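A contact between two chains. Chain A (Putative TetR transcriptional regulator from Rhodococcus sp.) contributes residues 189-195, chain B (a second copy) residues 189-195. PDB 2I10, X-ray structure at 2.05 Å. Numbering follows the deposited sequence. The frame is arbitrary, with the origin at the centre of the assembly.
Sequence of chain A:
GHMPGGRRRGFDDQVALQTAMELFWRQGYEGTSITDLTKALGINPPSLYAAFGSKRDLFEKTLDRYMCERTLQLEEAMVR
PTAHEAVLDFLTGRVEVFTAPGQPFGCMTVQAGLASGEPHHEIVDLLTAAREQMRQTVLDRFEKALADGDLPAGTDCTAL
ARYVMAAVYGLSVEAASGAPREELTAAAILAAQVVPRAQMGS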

ATOM      1  N   ILE A 189       5.998 -15.391  -5.535  1.00 35.25           N
ATOM      2  CA  ILE A 189       7.076 -16.127  -6.218  1.00 36.07           C
ATOM      3  C   ILE A 189       7.588 -15.351  -7.435  1.00 35.93           C
ATOM      4  O   ILE A 189       8.786 -15.284  -7.692  1.00 35.82           O
ATOM      5  N   LEU A 190       6.658 -14.780  -8.183  1.00 36.00           N
ATOM      6  CA  LEU A 190       6.985 -13.848  -9.254  1.00 37.20           C
ATOM      7  C   LEU A 190       7.812 -12.667  -8.765  1.00 36.88           C
ATOM      8  O   LEU A 190       8.802 -12.313  -9.376  1.00 37.51           O
ATOM      9  N   ALA A 191       7.387 -12.065  -7.657  1.00 36.90           N
ATOM     10  CA  ALA A 191       8.033 -10.899  -7.084  1.00 37.36           C
ATOM     11  C   ALA A 191       9.482 -11.184  -6.631  1.00 38.32           C
ATOM     12  O   ALA A 191      10.386 -10.363  -6.839  1.00 39.31           O
ATOM     13  N   ALA A 192       9.711 -12.370  -6.060  1.00 38.20           N
ATOM     14  CA  ALA A 192      11.057 -12.826  -5.709  1.00 39.50           C
ATOM     15  C   ALA A 192      12.006 -12.983  -6.903  1.00 40.39           C
ATOM     16  O   ALA A 192      13.211 -12.934  -6.735  1.00 41.18           O
ATOM     17  N   GLN A 193      11.459 -13.141  -8.108  1.00 41.99           N
ATOM     18  CA  GLN A 193      12.265 -13.373  -9.331  1.00 42.72           C
ATOM     19  C   GLN A 193      13.183 -12.217  -9.706  1.00 42.38           C
ATOM     20  O   GLN A 193      14.145 -12.421 -10.445  1.00 42.12           O
ATOM     21  N   VAL A 194      12.863 -11.000  -9.268  1.00 42.92           N
ATOM     22  CA  VAL A 194      13.719  -9.833  -9.614  1.00 43.51           C
ATOM     23  C   VAL A 194      15.062  -9.727  -8.835  1.00 43.99           C
ATOM     24  O   VAL A 194      15.986  -8.974  -9.234  1.00 43.75           O
ATOM     25  N   VAL A 195      15.161 -10.498  -7.749  1.00 44.15           N
ATOM     26  CA  VAL A 195      16.414 -10.658  -7.008  1.00 44.11           C
ATOM     27  C   VAL A 195      17.198 -11.757  -7.739  1.00 45.12           C
ATOM     28  O   VAL A 195      16.838 -12.923  -7.640  1.00 45.47           O
TER
ATOM     29  N   ILE B 189      10.951   0.203 -12.390  1.00 34.87           N
ATOM     30  CA  ILE B 189      11.657  -0.410 -13.505  1.00 34.97           C
ATOM     31  C   ILE B 189      12.033  -1.864 -13.199  1.00 35.68           C
ATOM     32  O   ILE B 189      11.823  -2.738 -14.037  1.00 35.71           O
ATOM     33  N   LEU B 190      12.568  -2.134 -12.008  1.00 35.30           N
ATOM     34  CA  LEU B 190      12.793  -3.532 -11.585  1.00 34.54           C
ATOM     35  C   LEU B 190      11.487  -4.326 -11.495  1.00 34.94           C
ATOM     36  O   LEU B 190      11.425  -5.502 -11.881  1.00 34.60           O
ATOM     37  N   ALA B 191      10.430  -3.687 -10.994  1.00 34.38           N
ATOM     38  CA  ALA B 191       9.166  -4.414 -10.844  1.00 36.46           C
ATOM     39  C   ALA B 191       8.618  -4.842 -12.197  1.00 36.91           C
ATOM     40  O   ALA B 191       8.114  -5.959 -12.336  1.00 36.54           O
ATOM     41  N   ALA B 192       8.773  -3.969 -13.200  1.00 37.38           N
ATOM     42  CA  ALA B 192       8.267  -4.247 -14.544  1.00 38.46           C
ATOM     43  C   ALA B 192       8.949  -5.468 -15.189  1.00 38.58           C
ATOM     44  O   ALA B 192       8.345  -6.166 -16.022  1.00 39.09           O
ATOM     45  N   GLN B 193      10.179  -5.742 -14.769  1.00 39.30           N
ATOM     46  CA  GLN B 193      10.977  -6.861 -15.280  1.00 39.49           C
ATOM     47  C   GLN B 193      10.264  -8.191 -15.171  1.00 38.53           C
ATOM     48  O   GLN B 193      10.540  -9.099 -15.938  1.00 39.47           O
ATOM     49  N   VAL B 194       9.378  -8.312 -14.192  1.00 38.70           N
ATOM     50  CA  VAL B 194       8.579  -9.516 -14.002  1.00 38.99           C
ATOM     51  C   VAL B 194       7.619  -9.803 -15.156  1.00 39.76           C
ATOM     52  O   VAL B 194       7.262 -10.948 -15.385  1.00 40.44           O
ATOM     53  N   VAL B 195       7.194  -8.767 -15.871  1.00 39.11           N
ATOM     54  CA  VAL B 195       6.432  -8.983 -17.113  1.00 38.25           C
ATOM     55  C   VAL B 195       7.422  -9.264 -18.249  1.00 39.16           C
ATOM     56  O   VAL B 195       8.130  -8.375 -18.698  1.00 38.82           O
TER

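The contact between these two stretches is a small, nearly symmetrical interlock of valines and leucines, burying 257 Å² with both sides summed. The pairing follows the backbone register: the CA atoms of Leu A190 and Val B194 lie 6.6 Å apart, and those of Val A194 and Leu B190 lie 6.7 Å apart. Each copy therefore offers the same two elements, a valine that projects and a leucine that receives it.

The valines are the bumps. The CA-to-CB bonds of Val A194 and Val B194 both point toward the other stretch, and the other stretch covers 79 and 88 Å² of them, far more than of any other residue here. They meet at the middle, where Val A194 CG1 comes within 3.2 Å of Val B194 CG2. That is tight for two methyl carbons, which usually settle nearer 4 Å. The two side chains differ in shape: Val B194 holds a regular t rotamer (chi1 177°), whereas Val A194 has chi1 of -12°, between wells. The strained angle and the short approach occur at the same point, so the methyl positions of Val A194 deserve some caution.

Each bump sits against a hollow made by the opposing leucine's backbone carbonyl and the base of its side chain. Val B194 places CG2 3.6 Å from Leu A190 O and CG1 3.9 Å from Leu A190 CB. In the reciprocal pocket the fit is looser: Val A194 CG1 is 3.9 Å from Leu B190 O, and its CG2 is 4.3 Å from Leu B190 CB. Both leucines are m,t, with chi1/chi2 of -72°/175° in Leu A190 and -66°/169° in Leu B190. Their CA-to-CB bonds run sideways to the contact, so the CB atoms form part of the pocket wall. Leu A190 CD2 also flanks Val B194, 4.3 Å from its CG1, whereas in the other pocket Leu B190 CD2 comes no nearer than 4.9 Å to Val A194 CG2.

The glutamines border this apolar centre. Both point toward the partner at CB, yet within the opposing stretch their closest contacts are to carbon: Gln A193 OE1 is 4.1 Å from Val B194 CG1, and Gln B193 OE1 is 4.3 Å from Val A194 CB. Gln A193 is m,t (chi1 -71°), while Gln B193 has chi1 off the wells at -91°. No hydrogen bond crosses between the stretches; the contact rests on apolar packing.

Ala A191, Ala A192 and Val A195, like Ala B191, Ala B192 and Val B195, direct CB away.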

ATOM      1  CB  ILE A 189       6.642 -17.558  -6.585  1.00 35.87           C
ATOM      2  CG1 ILE A 189       6.184 -18.300  -5.309  1.00 37.63           C
ATOM      3  CG2 ILE A 189       7.806 -18.300  -7.249  1.00 35.88           C
ATOM      4  CD1 ILE A 189       5.744 -19.762  -5.507  1.00 37.67           C
ATOM      5  CB  LEU A 190       5.679 -13.336  -9.923  1.00 36.81           C
ATOM      6  CG  LEU A 190       4.963 -14.399 -10.791  1.00 38.48           C
ATOM      7  CD1 LEU A 190       3.598 -13.910 -11.336  1.00 36.57           C
ATOM      8  CD2 LEU A 190       5.825 -14.885 -11.938  1.00 37.51           C
ATOM      9  CB  ALA A 191       7.166 -10.324  -5.941  1.00 36.06           C
ATOM     10  CB  ALA A 192      10.980 -14.112  -4.937  1.00 38.11           C
ATOM     11  CB  GLN A 193      11.338 -13.580 -10.541  1.00 43.20           C
ATOM     12  CG  GLN A 193      10.523 -14.864 -10.633  1.00 43.01           C
ATOM     13  CD  GLN A 193       9.779 -14.906 -11.963  1.00 44.29           C
ATOM     14  OE1 GLN A 193       9.544 -13.852 -12.585  1.00 47.17           O
ATOM     15  NE2 GLN A 193       9.429 -16.110 -12.419  1.00 45.77           N
ATOM     16  CB  VAL A 194      12.921  -8.479  -9.705  1.00 43.53           C
ATOM     17  CG1 VAL A 194      11.433  -8.729  -9.698  1.00 41.50           C
ATOM     18  CG2 VAL A 194      13.314  -7.507  -8.638  1.00 43.40           C
ATOM     19  CB  VAL A 195      16.179 -11.009  -5.494  1.00 43.66           C
ATOM     20  CG1 VAL A 195      17.490 -10.946  -4.706  1.00 42.44           C
ATOM     21  CG2 VAL A 195      15.197 -10.018  -4.839  1.00 42.70           C
TER
ATOM     22  CB  ILE B 189      12.900   0.410 -13.931  1.00 34.86           C
ATOM     23  CG1 ILE B 189      12.443   1.716 -14.600  1.00 35.08           C
ATOM     24  CG2 ILE B 189      13.786  -0.376 -14.897  1.00 34.72           C
ATOM     25  CD1 ILE B 189      13.572   2.778 -14.824  1.00 34.80           C
ATOM     26  CB  LEU B 190      13.502  -3.562 -10.234  1.00 34.22           C
ATOM     27  CG  LEU B 190      14.925  -3.027 -10.145  1.00 31.41           C
ATOM     28  CD1 LEU B 190      15.320  -2.900  -8.683  1.00 30.20           C
ATOM     29  CD2 LEU B 190      15.864  -3.962 -10.873  1.00 31.32           C
ATOM     30  CB  ALA B 191       8.114  -3.603 -10.053  1.00 36.09           C
ATOM     31  CB  ALA B 192       8.403  -3.029 -15.432  1.00 38.14           C
ATOM     32  CB  GLN B 193      12.317  -6.971 -14.528  1.00 38.59           C
ATOM     33  CG  GLN B 193      13.475  -6.201 -15.130  1.00 40.01           C
ATOM     34  CD  GLN B 193      14.721  -6.190 -14.206  1.00 42.42           C
ATOM     35  OE1 GLN B 193      14.802  -6.947 -13.211  1.00 43.75           O
ATOM     36  NE2 GLN B 193      15.703  -5.344 -14.548  1.00 44.92           N
ATOM     37  CB  VAL B 194       7.831  -9.476 -12.657  1.00 39.22           C
ATOM     38  CG1 VAL B 194       6.935 -10.713 -12.495  1.00 37.71           C
ATOM     39  CG2 VAL B 194       8.875  -9.391 -11.497  1.00 38.28           C
ATOM     40  CB  VAL B 195       5.525  -7.819 -17.399  1.00 37.11           C
ATOM     41  CG1 VAL B 195       4.668  -8.084 -18.674  1.00 37.02           C
ATOM     42  CG2 VAL B 195       4.595  -7.598 -16.186  1.00 36.15           C
TER